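Local coordinates for periplasmic sugar-binding domain protein (PDB 3H75) that probably binds a carbohydrate in the bacterial periplasm, as a two-domain member of the solute-binding protein 2 family, at residues P11-E16 / Y41-P46; Y127-E132 / L255-A260. All coordinates share one frame; numbering follows the deposited sequence.

Contact 1 (P11-E16 / Y41-P46). With SO4 (sulfate ion), chain B.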
ATOM      1  N   PRO A  11     -11.162   1.919  -2.346  1.00  4.85           N
ATOM      2  CA  PRO A  11     -11.600   0.544  -2.621  1.00  6.24           C
ATOM      3  C   PRO A  11     -11.864  -0.357  -1.417  1.00  7.43           C
ATOM      4  O   PRO A  11     -12.533  -1.390  -1.543  1.00  8.21           O
ATOM      5  CB  PRO A  11     -10.474  -0.007  -3.496  1.00  7.54           C
ATOM      6  CG  PRO A  11      -9.254   0.686  -2.938  1.00  8.67           C
ATOM      7  CD  PRO A  11      -9.730   2.103  -2.663  1.00  6.15           C
ATOM      8  N   GLY A  12     -11.352   0.025  -0.253  1.00  8.00           N
ATOM      9  CA  GLY A  12     -11.520  -0.834   0.906  1.00  7.04           C
ATOM     10  C   GLY A  12     -12.809  -0.712   1.689  1.00  6.55           C
ATOM     11  O   GLY A  12     -13.746  -0.034   1.276  1.00  6.86           O
ATOM     12  N   ASN A  13     -12.853  -1.406   2.821  1.00  7.61           N
ATOM     13  CA  ASN A  13     -14.006  -1.341   3.708  1.00  7.96           C
ATOM     14  C   ASN A  13     -13.795  -0.136   4.618  1.00  8.70           C
ATOM     15  O   ASN A  13     -12.655   0.265   4.883  1.00  8.90           O
ATOM     16  CB  ASN A  13     -14.122  -2.612   4.554  1.00  7.76           C
ATOM     17  CG  ASN A  13     -14.481  -3.832   3.731  1.00  7.93           C
ATOM     18  OD1 ASN A  13     -15.299  -3.759   2.810  1.00  9.69           O
ATOM     19  ND2 ASN A  13     -13.879  -4.969   4.065  1.00 10.96           N
ATOM     20  N   SER A  14     -14.889   0.445   5.100  1.00  8.10           N
ATOM     21  CA  SER A  14     -14.799   1.610   5.971  1.00  8.99           C
ATOM     22  C   SER A  14     -14.265   1.256   7.355  1.00  8.56           C
ATOM     23  O   SER A  14     -14.093   2.131   8.204  1.00 10.14           O
ATOM     24  CB  SER A  14     -16.164   2.305   6.073  1.00 10.24           C
ATOM     25  OG  SER A  14     -17.215   1.380   6.290  1.00 10.92           O
ATOM     26  N   THR A  15     -13.991  -0.028   7.566  1.00  8.83           N
ATOM     27  CA  THR A  15     -13.445  -0.520   8.829  1.00 11.47           C
ATOM     28  C   THR A  15     -12.124  -1.243   8.571  1.00 10.80           C
ATOM     29  O   THR A  15     -11.547  -1.838   9.481  1.00 12.25           O
ATOM     30  CB  THR A  15     -14.411  -1.509   9.517  1.00 14.66           C
ATOM     31  OG1 THR A  15     -14.767  -2.552   8.601  1.00 18.06           O
ATOM     32  CG2 THR A  15     -15.672  -0.791   9.968  1.00 16.70           C
ATOM     33  N   GLU A  16     -11.651  -1.186   7.327  1.00  8.41           N
ATOM     34  CA  GLU A  16     -10.400  -1.848   6.953  1.00  7.76           C
ATOM     35  C   GLU A  16      -9.225  -0.977   7.389  1.00  7.26           C
ATOM     36  O   GLU A  16      -9.024   0.120   6.865  1.00  7.51           O
ATOM     37  CB  GLU A  16     -10.376  -2.082   5.444  1.00  6.69           C
ATOM     38  CG  GLU A  16      -9.154  -2.839   4.953  1.00  8.86           C
ATOM     39  CD  GLU A  16      -9.263  -3.241   3.496  1.00 11.12           C
ATOM     40  OE1 GLU A  16     -10.344  -3.055   2.896  1.00  9.00           O
ATOM     41  OE2 GLU A  16      -8.265  -3.748   2.952  1.00 10.73           O
ATOM     42  N   TYR A  41     -16.317   4.968   0.121  1.00  6.48           N
ATOM     43  CA  TYR A  41     -15.817   3.603   0.256  1.00  6.97           C
ATOM     44  C   TYR A  41     -16.576   2.618  -0.628  1.00  6.98           C
ATOM     45  O   TYR A  41     -17.801   2.670  -0.717  1.00  7.54           O
ATOM     46  CB  TYR A  41     -15.927   3.141   1.715  1.00  7.46           C
ATOM     47  CG  TYR A  41     -14.839   3.676   2.616  1.00  8.46           C
ATOM     48  CD1 TYR A  41     -13.597   3.048   2.683  1.00  8.22           C
ATOM     49  CD2 TYR A  41     -15.049   4.810   3.405  1.00  9.35           C
ATOM     50  CE1 TYR A  41     -12.590   3.531   3.515  1.00 10.35           C
ATOM     51  CE2 TYR A  41     -14.050   5.302   4.240  1.00 10.40           C
ATOM     52  CZ  TYR A  41     -12.823   4.653   4.290  1.00  9.67           C
ATOM     53  OH  TYR A  41     -11.833   5.115   5.128  1.00  9.49           O
ATOM     54  N   ALA A  42     -15.848   1.705  -1.264  1.00  6.22           N
ATOM     55  CA  ALA A  42     -16.481   0.699  -2.108  1.00  8.04           C
ATOM     56  C   ALA A  42     -16.932  -0.494  -1.273  1.00  7.29           C
ATOM     57  O   ALA A  42     -17.729  -1.305  -1.728  1.00  7.16           O
ATOM     58  CB  ALA A  42     -15.507   0.226  -3.174  1.00  8.25           C
ATOM     59  N   GLU A  43     -16.417  -0.581  -0.049  1.00  7.90           N
ATOM     60  CA  GLU A  43     -16.698  -1.695   0.854  1.00  7.70           C
ATOM     61  C   GLU A  43     -16.313  -2.998   0.148  1.00  7.96           C
ATOM     62  O   GLU A  43     -17.040  -3.999   0.154  1.00  7.85           O
ATOM     63  CB  GLU A  43     -18.171  -1.698   1.305  1.00  7.72           C
ATOM     64  CG  GLU A  43     -18.638  -0.385   1.963  1.00  8.83           C
ATOM     65  CD  GLU A  43     -17.926  -0.041   3.269  1.00  9.91           C
ATOM     66  OE1 GLU A  43     -17.068  -0.823   3.730  1.00 10.65           O
ATOM     67  OE2 GLU A  43     -18.237   1.028   3.842  1.00  9.40           O
ATOM     68  N   ARG A  44     -15.145  -2.942  -0.483  1.00  7.83           N
ATOM     69  CA  ARG A  44     -14.536  -4.063  -1.186  1.00  8.55           C
ATOM     70  C   ARG A  44     -15.275  -4.706  -2.354  1.00  9.87           C
ATOM     71  O   ARG A  44     -15.110  -5.897  -2.623  1.00 12.54           O
ATOM     72  CB  ARG A  44     -14.114  -5.128  -0.170  1.00  8.28           C
ATOM     73  CG  ARG A  44     -12.825  -4.772   0.593  1.00  8.48           C
ATOM     74  CD  ARG A  44     -11.665  -4.632  -0.381  1.00  7.79           C
ATOM     75  NE  ARG A  44     -10.387  -4.308   0.258  1.00  7.30           N
ATOM     76  CZ  ARG A  44      -9.254  -4.153  -0.421  1.00  7.37           C
ATOM     77  NH1 ARG A  44      -9.255  -4.290  -1.742  1.00  7.78           N
ATOM     78  NH2 ARG A  44      -8.123  -3.868   0.216  1.00  7.52           N
ATOM     79  N   ASP A  45     -16.094  -3.921  -3.044  1.00 10.22           N
ATOM     80  CA  ASP A  45     -16.790  -4.403  -4.235  1.00 11.45           C
ATOM     81  C   ASP A  45     -16.456  -3.360  -5.293  1.00 11.94           C
ATOM     82  O   ASP A  45     -17.007  -2.258  -5.283  1.00 10.08           O
ATOM     83  CB  ASP A  45     -18.305  -4.459  -4.028  1.00 13.14           C
ATOM     84  CG  ASP A  45     -19.033  -5.004  -5.248  1.00 17.30           C
ATOM     85  OD1 ASP A  45     -18.433  -5.002  -6.342  1.00 16.19           O
ATOM     86  OD2 ASP A  45     -20.202  -5.427  -5.122  1.00 20.24           O
ATOM     87  N   PRO A  46     -15.531  -3.681  -6.213  1.00 12.68           N
ATOM     88  CA  PRO A  46     -15.140  -2.737  -7.265  1.00 13.18           C
ATOM     89  C   PRO A  46     -16.297  -2.173  -8.078  1.00 12.78           C
ATOM     90  O   PRO A  46     -16.218  -1.059  -8.595  1.00 10.86           O
ATOM     91  CB  PRO A  46     -14.177  -3.555  -8.116  1.00 14.76           C
ATOM     92  CG  PRO A  46     -13.527  -4.433  -7.105  1.00 13.37           C
ATOM     93  CD  PRO A  46     -14.710  -4.901  -6.282  1.00 14.49           C
TER
HETATM   94  S   SO4 B 400      -6.038  -2.958  -2.926  1.00 13.24           S
HETATM   95  O1  SO4 B 400      -4.641  -3.203  -3.341  1.00 12.62           O
HETATM   96  O2  SO4 B 400      -6.081  -2.791  -1.466  1.00 10.26           O
HETATM   97  O3  SO4 B 400      -6.501  -1.728  -3.585  1.00 11.85           O
HETATM   98  O4  SO4 B 400      -6.876  -4.109  -3.328  1.00 11.55           O

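Contact 2 (Y127-E132 / L255-A260)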
ATOM      1  N   TYR A 127      10.118  -7.579  -3.187  1.00  7.40           N
ATOM      2  CA  TYR A 127      11.485  -8.065  -3.341  1.00  6.52           C
ATOM      3  C   TYR A 127      12.219  -7.995  -2.001  1.00  6.41           C
ATOM      4  O   TYR A 127      12.791  -8.982  -1.533  1.00  7.22           O
ATOM      5  CB  TYR A 127      12.202  -7.194  -4.373  1.00  7.45           C
ATOM      6  CG  TYR A 127      13.662  -7.511  -4.587  1.00 10.10           C
ATOM      7  CD1 TYR A 127      14.054  -8.680  -5.237  1.00  9.92           C
ATOM      8  CD2 TYR A 127      14.653  -6.618  -4.179  1.00 11.31           C
ATOM      9  CE1 TYR A 127      15.396  -8.950  -5.480  1.00 13.67           C
ATOM     10  CE2 TYR A 127      16.001  -6.879  -4.418  1.00 13.30           C
ATOM     11  CZ  TYR A 127      16.363  -8.047  -5.069  1.00 15.10           C
ATOM     12  OH  TYR A 127      17.694  -8.319  -5.297  1.00 16.78           O
ATOM     13  N   ARG A 128      12.188  -6.823  -1.380  1.00  6.72           N
ATOM     14  CA  ARG A 128      12.877  -6.619  -0.112  1.00  8.87           C
ATOM     15  C   ARG A 128      12.377  -7.526   1.000  1.00  8.78           C
ATOM     16  O   ARG A 128      13.158  -7.941   1.848  1.00 10.11           O
ATOM     17  CB  ARG A 128      12.780  -5.149   0.307  1.00 11.41           C
ATOM     18  CG  ARG A 128      13.638  -4.222  -0.557  1.00 16.82           C
ATOM     19  CD  ARG A 128      15.119  -4.551  -0.406  1.00 18.63           C
ATOM     20  NE  ARG A 128      15.928  -3.979  -1.481  1.00 23.38           N
ATOM     21  CZ  ARG A 128      17.188  -4.321  -1.727  1.00 25.23           C
ATOM     22  NH1 ARG A 128      17.788  -5.234  -0.973  1.00 27.87           N
ATOM     23  NH2 ARG A 128      17.847  -3.757  -2.731  1.00 28.60           N
HETATM   24  N   MSE A 129      11.088  -7.853   1.004  1.00  7.72           N
HETATM   25  CA  MSE A 129      10.599  -8.732   2.061  1.00  8.03           C
HETATM   26  C   MSE A 129      11.299 -10.076   2.058  1.00  8.18           C
HETATM   27  O   MSE A 129      11.697 -10.563   3.114  1.00  8.01           O
HETATM   28  CB  MSE A 129       9.091  -8.950   1.967  1.00  8.12           C
HETATM   29  CG  MSE A 129       8.270  -7.772   2.482  1.00  8.00           C
HETATM   30 SE   MSE A 129       6.407  -8.241   2.759  1.00 15.86          SE
HETATM   31  CE  MSE A 129       5.851  -8.359   0.892  1.00  8.71           C
ATOM     32  N   LEU A 130      11.466 -10.685   0.890  1.00  7.45           N
ATOM     33  CA  LEU A 130      12.136 -11.978   0.862  1.00  7.72           C
ATOM     34  C   LEU A 130      13.612 -11.822   1.207  1.00  8.94           C
ATOM     35  O   LEU A 130      14.147 -12.627   1.963  1.00  8.55           O
ATOM     36  CB  LEU A 130      11.989 -12.667  -0.500  1.00 10.01           C
ATOM     37  CG  LEU A 130      12.498 -14.117  -0.464  1.00 10.12           C
ATOM     38  CD1 LEU A 130      11.697 -14.911   0.557  1.00 14.51           C
ATOM     39  CD2 LEU A 130      12.383 -14.750  -1.830  1.00 12.90           C
ATOM     40  N   LYS A 131      14.267 -10.797   0.662  1.00  8.86           N
ATOM     41  CA  LYS A 131      15.686 -10.591   0.960  1.00 11.00           C
ATOM     42  C   LYS A 131      15.902 -10.398   2.460  1.00 10.49           C
ATOM     43  O   LYS A 131      16.849 -10.947   3.029  1.00 10.08           O
ATOM     44  CB  LYS A 131      16.238  -9.384   0.192  1.00 12.78           C
ATOM     45  CG  LYS A 131      16.431  -9.648  -1.290  1.00 17.91           C
ATOM     46  CD  LYS A 131      17.180  -8.514  -1.974  1.00 22.43           C
ATOM     47  CE  LYS A 131      18.624  -8.407  -1.513  1.00 23.26           C
ATOM     48  NZ  LYS A 131      19.457  -9.562  -1.946  1.00 24.36           N
ATOM     49  N   GLU A 132      15.019  -9.633   3.096  1.00 11.00           N
ATOM     50  CA  GLU A 132      15.113  -9.384   4.531  1.00 10.51           C
ATOM     51  C   GLU A 132      14.873 -10.657   5.335  1.00  9.74           C
ATOM     52  O   GLU A 132      15.579 -10.928   6.311  1.00 10.59           O
ATOM     53  CB  GLU A 132      14.101  -8.314   4.948  1.00 14.36           C
ATOM     54  CG  GLU A 132      14.529  -6.897   4.624  1.00 20.79           C
ATOM     55  CD  GLU A 132      15.679  -6.444   5.500  1.00 26.76           C
ATOM     56  OE1 GLU A 132      15.467  -6.297   6.723  1.00 29.70           O
ATOM     57  OE2 GLU A 132      16.792  -6.246   4.969  1.00 30.52           O
ATOM     58  N   LEU A 255       6.995 -10.685  14.398  1.00 11.32           N
ATOM     59  CA  LEU A 255       6.874 -10.411  12.967  1.00  9.86           C
ATOM     60  C   LEU A 255       8.285  -9.939  12.638  1.00  9.73           C
ATOM     61  O   LEU A 255       8.796  -9.026  13.286  1.00 10.75           O
ATOM     62  CB  LEU A 255       5.851  -9.298  12.716  1.00  9.43           C
ATOM     63  CG  LEU A 255       5.686  -8.806  11.272  1.00  7.92           C
ATOM     64  CD1 LEU A 255       5.353  -9.968  10.354  1.00  7.43           C
ATOM     65  CD2 LEU A 255       4.583  -7.749  11.222  1.00  9.28           C
ATOM     66  N   SER A 256       8.915 -10.552  11.641  1.00  8.83           N
ATOM     67  CA  SER A 256      10.300 -10.225  11.304  1.00  9.15           C
ATOM     68  C   SER A 256      10.550  -9.051  10.380  1.00  9.45           C
ATOM     69  O   SER A 256      11.556  -8.353  10.522  1.00  9.85           O
ATOM     70  CB  SER A 256      10.997 -11.463  10.734  1.00 10.33           C
ATOM     71  OG  SER A 256      11.094 -12.475  11.722  1.00 12.53           O
ATOM     72  N   VAL A 257       9.651  -8.840   9.429  1.00  8.81           N
ATOM     73  CA  VAL A 257       9.793  -7.748   8.474  1.00  7.97           C
ATOM     74  C   VAL A 257       8.441  -7.086   8.247  1.00  7.13           C
ATOM     75  O   VAL A 257       7.441  -7.771   8.054  1.00  7.88           O
ATOM     76  CB  VAL A 257      10.297  -8.265   7.105  1.00  9.05           C
ATOM     77  CG1 VAL A 257      10.512  -7.089   6.159  1.00 10.94           C
ATOM     78  CG2 VAL A 257      11.587  -9.061   7.282  1.00 11.18           C
ATOM     79  N   LEU A 258       8.413  -5.756   8.276  1.00  6.55           N
ATOM     80  CA  LEU A 258       7.169  -5.032   8.038  1.00  6.97           C
ATOM     81  C   LEU A 258       7.468  -3.833   7.157  1.00  7.56           C
ATOM     82  O   LEU A 258       8.101  -2.870   7.598  1.00  8.13           O
ATOM     83  CB  LEU A 258       6.535  -4.575   9.361  1.00  8.18           C
ATOM     84  CG  LEU A 258       5.177  -3.863   9.262  1.00  6.83           C
ATOM     85  CD1 LEU A 258       4.155  -4.750   8.539  1.00  7.19           C
ATOM     86  CD2 LEU A 258       4.691  -3.523  10.665  1.00  8.42           C
ATOM     87  N   GLU A 259       7.048  -3.918   5.896  1.00  6.54           N
ATOM     88  CA  GLU A 259       7.243  -2.835   4.935  1.00  7.95           C
ATOM     89  C   GLU A 259       6.087  -1.863   5.106  1.00  7.85           C
ATOM     90  O   GLU A 259       4.923  -2.254   5.027  1.00  9.12           O
ATOM     91  CB  GLU A 259       7.237  -3.372   3.500  1.00  7.15           C
ATOM     92  CG  GLU A 259       8.464  -4.182   3.101  1.00 11.23           C
ATOM     93  CD  GLU A 259       9.693  -3.318   2.900  1.00 15.39           C
ATOM     94  OE1 GLU A 259       9.534  -2.130   2.552  1.00 17.16           O
ATOM     95  OE2 GLU A 259      10.818  -3.835   3.076  1.00 18.69           O
ATOM     96  N   ALA A 260       6.398  -0.592   5.332  1.00  9.11           N
ATOM     97  CA  ALA A 260       5.340   0.391   5.527  1.00  8.33           C
ATOM     98  C   ALA A 260       5.689   1.725   4.908  1.00  8.80           C
ATOM     99  O   ALA A 260       6.847   1.985   4.587  1.00  8.09           O
ATOM    100  CB  ALA A 260       5.063   0.570   7.018  1.00  9.80           C
TER

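Contact 1 (P11-E16 / Y41-P46)
Tyr41 ends strand 36-41 and lays its ring against the turn of the other loop. Ser14 CA sits over the centre of the Tyr41 ring, 3.7 Å from the centroid and 8° off the normal, a CH-pi contact. Gly12 O meets the edge of the same ring. The hydroxyl of Tyr41 is tied to Ser23 on helix 17-33. Ala42 sets its methyl carbon CB 3.8 Å from Pro11 O. Glu43 gives a weak backbone hydrogen bond, N to Gly12 O. Its chain bends at chi2 (-64°), which carries the carboxylate back to Ser14. Ser14 OG donates to the syn lone pair of Glu43 OE2 at 2.7 Å, and Ser14 N reaches Glu43 OE1 from above the carboxylate plane. Both segments are strand-to-helix loops at the C-terminal edge of neighbouring parallel strands, in the alpha/beta fold of a periplasmic binding protein. Asn13 to Glu16 form a type I beta turn that leads into helix 17-33. Arg44 N bonds weakly to Pro11 O. The Arg44 side chain grips Glu16 side-on in a salt bridge: NE to OE1 at 2.9 Å, and NH2 to OE2 at 2.7 Å and nearly straight (173°). Both carboxylate oxygens use syn lone pairs. The anti lone pair of OE1 takes Asn13 N, so two donors hold that oxygen. Arg44 NH1 and NH2 also bind a sulfate, which Trp19 holds too.

Contact 2 (Y127-E132 / L255-A260)
Glu259 has CG anti to its carbonyl carbon (chi1 -72°) and then bends at chi2 (-73°). Chi1 sets CG beside Met129 CG; the bend at chi2 then brings OE2 near Arg128 CB. Val257 has CG1 anti to the backbone N (chi1 -177°), so CG2 lies beside that N. Both methyls face Glu132. Met129, a selenomethionine, has CG anti to its carbonyl carbon. Its CG meets Glu259 CG at 3.6 Å, and the two chains cross obliquely. Glu132 CB rests on Val257 CG2 at 3.5 Å, with Val257 CG1 a little farther off at 4.0 Å. Helix 122-137 packs here on a face of the mixed sheet, as expected in a layered alpha/beta domain. The helix and strand segments run nearly antiparallel, with their axes 8.9 Å apart at closest approach. Val257 and Glu259 point at the helix, while Leu258 between them points away, onto helix 244-252. Met129 also touches Ser238 and Val240 of the neighbouring strand 236-240. No hydrogen bond joins the two segments. Arg128 meets Glu259 by its CB, which lies 3.6 Å from OE2. The guanidinium turns away instead, its NE in a salt bridge with Glu124. Arg128 NE is 6.8 Å from Glu259 OE2, so the charged atoms are not in contact. Arg128 may still ease the charge on Glu259, and Glu132 may oppose it. Glu259 also touches Phe295.

Contact 1 and contact 2 belong to different sheets of the two-domain architecture. Contact 1 lies at the ends of strands 5-10 and 36-41 of the parallel sheet. Contact 2 joins a helix to strand 257-260 of the mixed sheet. Their centres are 26 Å apart, their nearest atoms about 13 Å. Contact 1 holds the sulfate, and a glycerol lies about 4 Å from the Glu16 side chain; both probably come from the crystallisation liquor. In this family the sugar site lies in the cleft between the two domains. Arg44 also touches Leu154 and Trp187, in loops after strands of the mixed sheet, which is consistent with contact 1 bordering that cleft. Contact 2 packs inside one domain.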